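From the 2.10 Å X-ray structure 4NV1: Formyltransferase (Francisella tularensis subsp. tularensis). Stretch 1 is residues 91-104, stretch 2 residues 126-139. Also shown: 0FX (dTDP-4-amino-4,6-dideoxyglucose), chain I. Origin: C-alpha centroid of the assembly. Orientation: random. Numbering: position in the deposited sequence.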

ATOM      1  N   ILE A  91      26.697 -22.329 -16.641  1.00 22.82           N
ATOM      2  CA  ILE A  91      26.587 -21.870 -15.272  1.00 24.49           C
ATOM      3  C   ILE A  91      25.414 -20.899 -15.168  1.00 22.93           C
ATOM      4  O   ILE A  91      25.196 -20.043 -16.021  1.00 23.28           O
ATOM      5  CB  ILE A  91      27.926 -21.296 -14.843  1.00 20.49           C
ATOM      6  CG1 ILE A  91      28.949 -22.483 -14.797  1.00 18.91           C
ATOM      7  CG2 ILE A  91      27.796 -20.422 -13.614  1.00 19.67           C
ATOM      8  CD1 ILE A  91      30.365 -21.994 -14.643  1.00 19.76           C
ATOM      9  N   ASN A  92      24.605 -21.178 -14.167  1.00 22.04           N
ATOM     10  CA  ASN A  92      23.437 -20.374 -13.867  1.00 23.71           C
ATOM     11  C   ASN A  92      23.692 -19.432 -12.708  1.00 26.35           C
ATOM     12  O   ASN A  92      24.262 -19.809 -11.690  1.00 23.79           O
ATOM     13  CB  ASN A  92      22.319 -21.324 -13.499  1.00 24.65           C
ATOM     14  CG  ASN A  92      20.950 -20.647 -13.422  1.00 27.70           C
ATOM     15  OD1 ASN A  92      20.069 -21.224 -12.863  1.00 34.20           O
ATOM     16  ND2 ASN A  92      20.749 -19.507 -14.056  1.00 33.73           N
ATOM     17  N   ILE A  93      23.223 -18.206 -12.850  1.00 26.36           N
ATOM     18  CA  ILE A  93      23.361 -17.202 -11.837  1.00 27.14           C
ATOM     19  C   ILE A  93      21.919 -16.964 -11.471  1.00 29.00           C
ATOM     20  O   ILE A  93      21.128 -16.465 -12.291  1.00 25.43           O
ATOM     21  CB  ILE A  93      24.088 -15.976 -12.408  1.00 29.45           C
ATOM     22  CG1 ILE A  93      25.547 -16.339 -12.738  1.00 33.79           C
ATOM     23  CG2 ILE A  93      24.107 -14.800 -11.435  1.00 31.48           C
ATOM     24  CD1 ILE A  93      25.865 -16.603 -14.179  1.00 31.87           C
ATOM     25  N   HIS A  94      21.592 -17.328 -10.231  1.00 26.47           N
ATOM     26  CA  HIS A  94      20.208 -17.614  -9.819  1.00 27.73           C
ATOM     27  C   HIS A  94      19.758 -16.775  -8.606  1.00 30.21           C
ATOM     28  O   HIS A  94      20.409 -16.835  -7.558  1.00 25.64           O
ATOM     29  CB  HIS A  94      20.135 -19.116  -9.509  1.00 33.22           C
ATOM     30  CG  HIS A  94      18.847 -19.582  -8.923  1.00 36.44           C
ATOM     31  ND1 HIS A  94      17.626 -19.454  -9.562  1.00 40.49           N
ATOM     32  CD2 HIS A  94      18.596 -20.232  -7.761  1.00 39.53           C
ATOM     33  CE1 HIS A  94      16.674 -19.957  -8.795  1.00 42.45           C
ATOM     34  NE2 HIS A  94      17.237 -20.445  -7.698  1.00 41.92           N
ATOM     35  N   PRO A  95      18.604 -16.081  -8.713  1.00 25.04           N
ATOM     36  CA  PRO A  95      18.004 -15.336  -7.615  1.00 28.75           C
ATOM     37  C   PRO A  95      17.332 -16.160  -6.547  1.00 26.56           C
ATOM     38  O   PRO A  95      16.335 -15.709  -5.994  1.00 30.25           O
ATOM     39  CB  PRO A  95      16.971 -14.417  -8.305  1.00 26.11           C
ATOM     40  CG  PRO A  95      16.505 -15.241  -9.432  1.00 27.81           C
ATOM     41  CD  PRO A  95      17.659 -16.166  -9.839  1.00 27.02           C
ATOM     42  N   GLY A  96      17.933 -17.253  -6.111  1.00 22.12           N
ATOM     43  CA  GLY A  96      17.589 -17.856  -4.811  1.00 19.50           C
ATOM     44  C   GLY A  96      18.735 -18.666  -4.196  1.00 21.20           C
ATOM     45  O   GLY A  96      19.795 -18.765  -4.799  1.00 18.18           O
ATOM     46  N   LEU A  97      18.573 -19.133  -2.962  1.00 22.25           N
ATOM     47  CA  LEU A  97      19.650 -19.852  -2.257  1.00 25.13           C
ATOM     48  C   LEU A  97      19.348 -21.332  -2.367  1.00 24.09           C
ATOM     49  O   LEU A  97      18.667 -21.890  -1.530  1.00 21.65           O
ATOM     50  CB  LEU A  97      19.711 -19.460  -0.782  1.00 24.76           C
ATOM     51  CG  LEU A  97      21.012 -19.735  -0.017  1.00 28.14           C
ATOM     52  CD1 LEU A  97      22.121 -18.749  -0.264  1.00 28.37           C
ATOM     53  CD2 LEU A  97      20.774 -19.672   1.468  1.00 28.67           C
ATOM     54  N   ASN A  98      19.883 -21.986  -3.382  1.00 22.00           N
ATOM     55  CA  ASN A  98      19.722 -23.437  -3.502  1.00 21.11           C
ATOM     56  C   ASN A  98      20.196 -24.183  -2.240  1.00 23.18           C
ATOM     57  O   ASN A  98      21.178 -23.788  -1.639  1.00 24.81           O
ATOM     58  CB  ASN A  98      20.575 -23.938  -4.662  1.00 25.17           C
ATOM     59  CG  ASN A  98      20.041 -23.527  -6.042  1.00 28.14           C
ATOM     60  OD1 ASN A  98      20.609 -23.909  -7.076  1.00 32.55           O
ATOM     61  ND2 ASN A  98      18.933 -22.794  -6.068  1.00 26.30           N
ATOM     62  N   PRO A  99      19.494 -25.243  -1.827  1.00 20.75           N
ATOM     63  CA  PRO A  99      18.416 -25.826  -2.576  1.00 22.61           C
ATOM     64  C   PRO A  99      17.026 -25.366  -2.110  1.00 22.52           C
ATOM     65  O   PRO A  99      16.077 -26.109  -2.324  1.00 22.96           O
ATOM     66  CB  PRO A  99      18.518 -27.279  -2.187  1.00 27.71           C
ATOM     67  CG  PRO A  99      18.912 -27.208  -0.730  1.00 24.04           C
ATOM     68  CD  PRO A  99      19.947 -26.125  -0.741  1.00 23.28           C
ATOM     69  N   TYR A 100      16.915 -24.243  -1.402  1.00 23.82           N
ATOM     70  CA  TYR A 100      15.615 -23.758  -0.859  1.00 24.08           C
ATOM     71  C   TYR A 100      14.766 -22.909  -1.837  1.00 22.42           C
ATOM     72  O   TYR A 100      15.261 -21.970  -2.430  1.00 23.74           O
ATOM     73  CB  TYR A 100      15.822 -22.987   0.427  1.00 27.16           C
ATOM     74  CG  TYR A 100      16.744 -23.640   1.457  1.00 25.82           C
ATOM     75  CD1 TYR A 100      18.051 -23.208   1.541  1.00 27.17           C
ATOM     76  CD2 TYR A 100      16.316 -24.618   2.351  1.00 30.16           C
ATOM     77  CE1 TYR A 100      18.930 -23.754   2.442  1.00 29.97           C
ATOM     78  CE2 TYR A 100      17.201 -25.197   3.291  1.00 26.81           C
ATOM     79  CZ  TYR A 100      18.500 -24.736   3.348  1.00 35.41           C
ATOM     80  OH  TYR A 100      19.489 -25.229   4.201  1.00 34.93           O
ATOM     81  N   ASN A 101      13.529 -23.321  -2.030  1.00 21.80           N
ATOM     82  CA  ASN A 101      12.492 -22.603  -2.807  1.00 27.64           C
ATOM     83  C   ASN A 101      12.973 -22.506  -4.232  1.00 26.48           C
ATOM     84  O   ASN A 101      13.135 -21.430  -4.769  1.00 26.95           O
ATOM     85  CB  ASN A 101      12.188 -21.229  -2.213  1.00 23.83           C
ATOM     86  CG  ASN A 101      11.366 -21.342  -0.954  1.00 21.42           C
ATOM     87  OD1 ASN A 101      10.494 -22.205  -0.863  1.00 22.48           O
ATOM     88  ND2 ASN A 101      11.620 -20.464   0.010  1.00 20.56           N
ATOM     89  N   ARG A 102      13.403 -23.655  -4.742  1.00 27.73           N
ATOM     90  CA  ARG A 102      13.807 -23.790  -6.122  1.00 30.90           C
ATOM     91  C   ARG A 102      12.537 -23.555  -6.921  1.00 31.09           C
ATOM     92  O   ARG A 102      11.416 -23.798  -6.453  1.00 29.14           O
ATOM     93  CB  ARG A 102      14.421 -25.186  -6.394  1.00 28.94           C
ATOM     94  CG  ARG A 102      15.771 -25.276  -5.693  1.00 33.96           C
ATOM     95  CD  ARG A 102      16.270 -26.687  -5.436  1.00 42.31           C
ATOM     96  NE  ARG A 102      16.082 -27.492  -6.625  1.00 54.65           N
ATOM     97  CZ  ARG A 102      15.259 -28.529  -6.727  1.00 63.90           C
ATOM     98  NH1 ARG A 102      14.576 -28.951  -5.668  1.00 63.50           N
ATOM     99  NH2 ARG A 102      15.165 -29.150  -7.902  1.00 69.21           N
ATOM    100  N   GLY A 103      12.700 -23.083  -8.146  1.00 32.96           N
ATOM    101  CA  GLY A 103      11.495 -22.884  -8.960  1.00 37.27           C
ATOM    102  C   GLY A 103      11.063 -21.438  -8.974  1.00 31.81           C
ATOM    103  O   GLY A 103      11.891 -20.533  -8.979  1.00 28.45           O
ATOM    104  N   TRP A 104       9.769 -21.227  -8.966  1.00 37.70           N
ATOM    105  CA  TRP A 104       9.237 -19.872  -9.187  1.00 43.15           C
ATOM    106  C   TRP A 104       9.170 -18.907  -7.976  1.00 32.23           C
ATOM    107  O   TRP A 104       8.687 -19.271  -6.905  1.00 33.60           O
ATOM    108  CB  TRP A 104       7.872 -19.974  -9.892  1.00 52.55           C
ATOM    109  CG  TRP A 104       8.113 -20.092 -11.357  1.00 68.41           C
ATOM    110  CD1 TRP A 104       8.529 -21.202 -12.041  1.00 74.91           C
ATOM    111  CD2 TRP A 104       8.061 -19.029 -12.305  1.00 74.99           C
ATOM    112  NE1 TRP A 104       8.702 -20.894 -13.366  1.00 76.41           N
ATOM    113  CE2 TRP A 104       8.420 -19.566 -13.553  1.00 76.80           C
ATOM    114  CE3 TRP A 104       7.731 -17.671 -12.224  1.00 89.12           C
ATOM    115  CZ2 TRP A 104       8.444 -18.792 -14.716  1.00 81.42           C
ATOM    116  CZ3 TRP A 104       7.771 -16.903 -13.378  1.00 83.82           C
ATOM    117  CH2 TRP A 104       8.123 -17.467 -14.606  1.00 79.11           C
ATOM    118  N   GLU A 126      20.927 -31.453 -15.746  1.00 48.20           N
ATOM    119  CA  GLU A 126      19.580 -31.743 -16.270  1.00 53.82           C
ATOM    120  C   GLU A 126      18.362 -31.245 -15.447  1.00 61.32           C
ATOM    121  O   GLU A 126      17.310 -30.919 -16.018  1.00 46.28           O
ATOM    122  CB  GLU A 126      19.489 -33.228 -16.567  1.00 54.97           C
ATOM    123  CG  GLU A 126      20.611 -33.635 -17.518  1.00 63.08           C
ATOM    124  CD  GLU A 126      20.244 -34.774 -18.456  1.00 71.79           C
ATOM    125  OE1 GLU A 126      21.178 -35.513 -18.845  1.00 79.85           O
ATOM    126  OE2 GLU A 126      19.046 -34.942 -18.799  1.00 65.91           O
ATOM    127  N   GLU A 127      18.506 -31.115 -14.128  1.00 61.80           N
ATOM    128  CA  GLU A 127      17.426 -30.601 -13.297  1.00 56.78           C
ATOM    129  C   GLU A 127      17.538 -29.117 -12.974  1.00 53.33           C
ATOM    130  O   GLU A 127      18.636 -28.566 -12.924  1.00 61.28           O
ATOM    131  CB  GLU A 127      17.327 -31.415 -12.001  1.00 71.37           C
ATOM    132  CG  GLU A 127      16.919 -32.883 -12.174  1.00 70.10           C
ATOM    133  CD  GLU A 127      16.016 -33.383 -11.051  1.00 75.73           C
ATOM    134  OE1 GLU A 127      15.464 -32.541 -10.307  1.00 78.73           O
ATOM    135  OE2 GLU A 127      15.836 -34.615 -10.903  1.00 75.90           O
ATOM    136  N   ILE A 128      16.384 -28.499 -12.730  1.00 44.52           N
ATOM    137  CA  ILE A 128      16.226 -27.079 -12.384  1.00 47.26           C
ATOM    138  C   ILE A 128      16.851 -26.638 -11.049  1.00 43.94           C
ATOM    139  O   ILE A 128      16.518 -27.123  -9.959  1.00 38.07           O
ATOM    140  CB  ILE A 128      14.710 -26.638 -12.401  1.00 62.06           C
ATOM    141  CG1 ILE A 128      14.081 -26.714 -13.809  1.00 59.30           C
ATOM    142  CG2 ILE A 128      14.487 -25.244 -11.795  1.00 63.69           C
ATOM    143  CD1 ILE A 128      12.926 -25.758 -14.067  1.00 63.68           C
ATOM    144  N   ASP A 129      17.697 -25.604 -11.114  1.00 53.39           N
ATOM    145  CA  ASP A 129      18.336 -25.096  -9.894  1.00 49.43           C
ATOM    146  C   ASP A 129      18.872 -26.313  -9.100  1.00 43.42           C
ATOM    147  O   ASP A 129      18.477 -26.480  -7.958  1.00 44.83           O
ATOM    148  CB  ASP A 129      17.315 -24.259  -9.051  1.00 50.56           C
ATOM    149  CG  ASP A 129      16.636 -23.095  -9.839  1.00 54.65           C
ATOM    150  OD1 ASP A 129      17.302 -22.534 -10.754  1.00 52.05           O
ATOM    151  OD2 ASP A 129      15.450 -22.738  -9.543  1.00 42.25           O
ATOM    152  N   HIS A 130      19.762 -27.138  -9.679  1.00 45.19           N
ATOM    153  CA  HIS A 130      20.157 -28.424  -9.100  1.00 49.60           C
ATOM    154  C   HIS A 130      21.641 -28.871  -8.973  1.00 53.37           C
ATOM    155  O   HIS A 130      21.933 -29.737  -8.133  1.00 54.92           O
ATOM    156  CB  HIS A 130      19.410 -29.516  -9.874  1.00 55.92           C
ATOM    157  CG  HIS A 130      19.484 -30.877  -9.238  1.00 60.89           C
ATOM    158  ND1 HIS A 130      20.559 -31.728  -9.409  1.00 61.89           N
ATOM    159  CD2 HIS A 130      18.614 -31.527  -8.427  1.00 52.43           C
ATOM    160  CE1 HIS A 130      20.340 -32.847  -8.740  1.00 58.48           C
ATOM    161  NE2 HIS A 130      19.164 -32.751  -8.140  1.00 53.43           N
ATOM    162  N   GLY A 131      22.560 -28.402  -9.822  1.00 46.51           N
ATOM    163  CA  GLY A 131      23.938 -28.983  -9.854  1.00 42.77           C
ATOM    164  C   GLY A 131      24.946 -28.323  -8.922  1.00 33.20           C
ATOM    165  O   GLY A 131      24.566 -27.396  -8.175  1.00 29.06           O
ATOM    166  N   ASP A 132      26.215 -28.738  -8.988  1.00 27.61           N
ATOM    167  CA  ASP A 132      27.289 -28.105  -8.195  1.00 27.35           C
ATOM    168  C   ASP A 132      27.272 -26.621  -7.964  1.00 22.40           C
ATOM    169  O   ASP A 132      27.350 -25.806  -8.888  1.00 21.89           O
ATOM    170  CB  ASP A 132      28.671 -28.413  -8.793  1.00 31.59           C
ATOM    171  CG  ASP A 132      29.125 -29.858  -8.542  1.00 35.37           C
ATOM    172  OD1 ASP A 132      28.441 -30.614  -7.801  1.00 37.44           O
ATOM    173  OD2 ASP A 132      30.150 -30.228  -9.144  1.00 36.12           O
ATOM    174  N   ILE A 133      27.356 -26.256  -6.699  1.00 20.90           N
ATOM    175  CA  ILE A 133      27.426 -24.879  -6.336  1.00 22.86           C
ATOM    176  C   ILE A 133      28.841 -24.312  -6.322  1.00 24.86           C
ATOM    177  O   ILE A 133      29.791 -24.807  -5.702  1.00 24.53           O
ATOM    178  CB  ILE A 133      26.827 -24.617  -4.932  1.00 23.66           C
ATOM    179  CG1 ILE A 133      25.379 -25.060  -4.912  1.00 25.01           C
ATOM    180  CG2 ILE A 133      26.921 -23.135  -4.600  1.00 21.17           C
ATOM    181  CD1 ILE A 133      24.766 -25.089  -3.525  1.00 26.89           C
ATOM    182  N   ILE A 134      28.970 -23.164  -6.950  1.00 18.80           N
ATOM    183  CA  ILE A 134      30.245 -22.531  -7.039  1.00 17.44           C
ATOM    184  C   ILE A 134      30.416 -21.540  -5.949  1.00 20.83           C
ATOM    185  O   ILE A 134      31.498 -21.418  -5.345  1.00 23.40           O
ATOM    186  CB  ILE A 134      30.347 -21.774  -8.346  1.00 16.96           C
ATOM    187  CG1 ILE A 134      30.258 -22.747  -9.525  1.00 19.14           C
ATOM    188  CG2 ILE A 134      31.510 -20.854  -8.322  1.00 17.02           C
ATOM    189  CD1 ILE A 134      30.345 -22.105 -10.876  1.00 20.12           C
ATOM    190  N   ILE A 135      29.367 -20.745  -5.782  1.00 18.92           N
ATOM    191  CA  ILE A 135      29.325 -19.734  -4.758  1.00 17.69           C
ATOM    192  C   ILE A 135      27.846 -19.337  -4.492  1.00 21.71           C
ATOM    193  O   ILE A 135      27.040 -19.238  -5.442  1.00 19.02           O
ATOM    194  CB  ILE A 135      30.191 -18.539  -5.078  1.00 18.21           C
ATOM    195  CG1 ILE A 135      30.478 -17.759  -3.808  1.00 18.13           C
ATOM    196  CG2 ILE A 135      29.606 -17.534  -6.087  1.00 18.47           C
ATOM    197  CD1 ILE A 135      31.139 -16.407  -3.922  1.00 18.28           C
ATOM    198  N   GLN A 136      27.498 -19.143  -3.216  1.00 19.46           N
ATOM    199  CA  GLN A 136      26.151 -18.642  -2.897  1.00 21.50           C
ATOM    200  C   GLN A 136      26.181 -17.892  -1.596  1.00 27.18           C
ATOM    201  O   GLN A 136      27.062 -18.136  -0.740  1.00 22.49           O
ATOM    202  CB  GLN A 136      25.170 -19.775  -2.798  1.00 21.41           C
ATOM    203  CG  GLN A 136      25.373 -20.622  -1.548  1.00 20.40           C
ATOM    204  CD  GLN A 136      24.417 -21.763  -1.547  1.00 23.99           C
ATOM    205  OE1 GLN A 136      24.613 -22.683  -0.783  1.00 24.51           O
ATOM    206  NE2 GLN A 136      23.364 -21.732  -2.388  1.00 24.20           N
ATOM    207  N   GLU A 137      25.238 -16.979  -1.438  1.00 23.78           N
ATOM    208  CA  GLU A 137      25.163 -16.229  -0.181  1.00 24.10           C
ATOM    209  C   GLU A 137      23.730 -15.887   0.212  1.00 28.25           C
ATOM    210  O   GLU A 137      22.904 -15.387  -0.600  1.00 18.81           O
ATOM    211  CB  GLU A 137      26.075 -15.009  -0.240  1.00 25.33           C
ATOM    212  CG  GLU A 137      26.253 -14.336   1.110  1.00 31.82           C
ATOM    213  CD  GLU A 137      27.017 -13.027   1.006  1.00 41.96           C
ATOM    214  OE1 GLU A 137      27.755 -12.796   0.018  1.00 50.21           O
ATOM    215  OE2 GLU A 137      26.901 -12.201   1.940  1.00 52.91           O
ATOM    216  N   GLU A 138      23.398 -16.194   1.464  1.00 26.13           N
ATOM    217  CA  GLU A 138      22.082 -15.730   2.001  1.00 27.45           C
ATOM    218  C   GLU A 138      21.901 -14.217   2.070  1.00 25.67           C
ATOM    219  O   GLU A 138      22.878 -13.469   2.147  1.00 29.60           O
ATOM    220  CB  GLU A 138      21.808 -16.349   3.370  1.00 30.82           C
ATOM    221  CG  GLU A 138      20.471 -16.041   4.000  1.00 29.69           C
ATOM    222  CD  GLU A 138      20.218 -16.929   5.221  1.00 30.86           C
ATOM    223  OE1 GLU A 138      21.052 -17.740   5.627  1.00 28.50           O
ATOM    224  OE2 GLU A 138      19.154 -16.842   5.816  1.00 32.35           O
ATOM    225  N   VAL A 139      20.647 -13.770   1.945  1.00 28.60           N
ATOM    226  CA  VAL A 139      20.242 -12.376   2.079  1.00 27.20           C
ATOM    227  C   VAL A 139      19.172 -12.279   3.159  1.00 23.82           C
ATOM    228  O   VAL A 139      18.312 -13.177   3.277  1.00 26.57           O
ATOM    229  CB  VAL A 139      19.670 -11.924   0.703  1.00 33.27           C
ATOM    230  CG1 VAL A 139      18.798 -10.715   0.798  1.00 33.75           C
ATOM    231  CG2 VAL A 139      20.807 -11.727  -0.314  1.00 35.49           C
TER
HETATM  232  O4P 0FX I 301      13.484 -12.719 -12.974  1.00 41.81           O
HETATM  233  P2  0FX I 301      13.213 -11.998 -14.320  1.00 55.85           P
HETATM  234  O3P 0FX I 301      13.826 -10.701 -14.803  1.00 35.25           O
HETATM  235  O1G 0FX I 301      12.612 -12.990 -15.408  1.00 45.36           O
HETATM  236  C1G 0FX I 301      13.396 -14.011 -15.978  1.00 46.91           C
HETATM  237  C2G 0FX I 301      12.344 -14.700 -16.832  1.00 49.22           C
HETATM  238  O2G 0FX I 301      11.504 -13.754 -17.501  1.00 44.56           O
HETATM  239  C3G 0FX I 301      11.462 -15.611 -16.002  1.00 48.44           C
HETATM  240  O3G 0FX I 301      10.690 -16.306 -17.005  1.00 50.82           O
HETATM  241  C4G 0FX I 301      12.364 -16.509 -15.132  1.00 52.10           C
HETATM  242  N4A 0FX I 301      11.613 -17.495 -14.368  1.00 54.40           N
HETATM  243  C5G 0FX I 301      13.269 -15.708 -14.189  1.00 45.83           C
HETATM  244  C6G 0FX I 301      14.191 -16.619 -13.387  1.00 43.95           C
HETATM  245  O5G 0FX I 301      14.051 -14.831 -15.002  1.00 45.95           O
HETATM  246  OPP 0FX I 301      11.883 -11.130 -14.459  1.00 45.11           O
HETATM  247  P   0FX I 301      10.365 -11.319 -14.055  1.00 43.28           P
HETATM  248  O1P 0FX I 301       9.554 -12.269 -14.913  1.00 34.81           O
HETATM  249  O2P 0FX I 301      10.200  -9.811 -13.910  1.00 46.85           O
HETATM  250  O5  0FX I 301      10.255 -11.741 -12.502  1.00 41.60           O
HETATM  251  C5  0FX I 301      10.911 -10.902 -11.544  1.00 30.75           C
HETATM  252  C4  0FX I 301      10.118 -10.787 -10.255  1.00 26.03           C
HETATM  253  O4  0FX I 301       8.994  -9.951 -10.469  1.00 25.34           O
HETATM  254  C3  0FX I 301       9.550 -12.061  -9.706  1.00 26.70           C
HETATM  255  O3  0FX I 301      10.414 -12.684  -8.744  1.00 26.12           O
HETATM  256  C2  0FX I 301       8.335 -11.585  -8.909  1.00 26.83           C
HETATM  257  C1  0FX I 301       7.885 -10.356  -9.699  1.00 25.44           C
HETATM  258  N11 0FX I 301       6.677 -10.679 -10.465  1.00 28.03           N
HETATM  259  C61 0FX I 301       6.790 -11.133 -11.732  1.00 30.21           C
HETATM  260  C51 0FX I 301       5.657 -11.457 -12.448  1.00 30.77           C
HETATM  261  C5A 0FX I 301       5.646 -12.020 -13.855  1.00 35.97           C
HETATM  262  C21 0FX I 301       5.469 -10.509  -9.892  1.00 28.21           C
HETATM  263  O21 0FX I 301       5.324 -10.013  -8.646  1.00 28.08           O
HETATM  264  N31 0FX I 301       4.333 -10.750 -10.555  1.00 29.04           N
HETATM  265  C41 0FX I 301       4.462 -11.215 -11.816  1.00 32.33           C
HETATM  266  O41 0FX I 301       3.395 -11.538 -12.537  1.00 27.87           O

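The two stretches lie side by side in one chain and bury 629 Å² between them, summed over both sides. Stretch 1 leaves a strand at H94, passes through a loop that includes a cis peptide bond before P99, and resumes a short strand at R102 and G103. Stretch 2 approaches as an irregular segment, turns a corner at I134 and continues as a strand. Their CA atoms come within 6.0 Å at R102 and D129 and 6.4 Å at L97 and E138, yet no backbone-to-backbone hydrogen bond joins them; each one that crosses uses at least one side chain.

Three of the five crossing hydrogen bonds are donated by R102, and two are accepted by D129, the residue most covered by the opposing stretch. R102 directs its guanidinium edge at two consecutive carbonyls: NE donates to D129 O at 2.9 Å, while NH2 reaches I128 O at 3.2 Å, with a weak bond from R102 NE to I128 O at 3.4 Å. The cationic group thus meets backbone oxygens near its own plane, where its N-H bonds lie. The D129 carboxylate turns to the backbone instead, its OD2 accepting from G103 N at 3.1 Å with a nearly straight angle of 168°. Farther along, Q136 NE2 donates to N98 O at 3.1 Å, tying the loop of stretch 1 to the strand of stretch 2.

Charge and ring contacts are looser. E127 OE1 lies 4.2 Å from R102 NH2, beyond salt-bridge range, so any attraction is long-range. D129 OD1 sits over one face of the H94 ring, 3.3 Å from H94 ND1, but the angle is too poor for a hydrogen bond.

Van der Waals packing completes the contact. The apolar ends I91 CD1 and I134 CD1 meet at 3.8 Å, whereas L97 CD1 packs on a peptide group, 3.3 Å from both E137 C and E138 N.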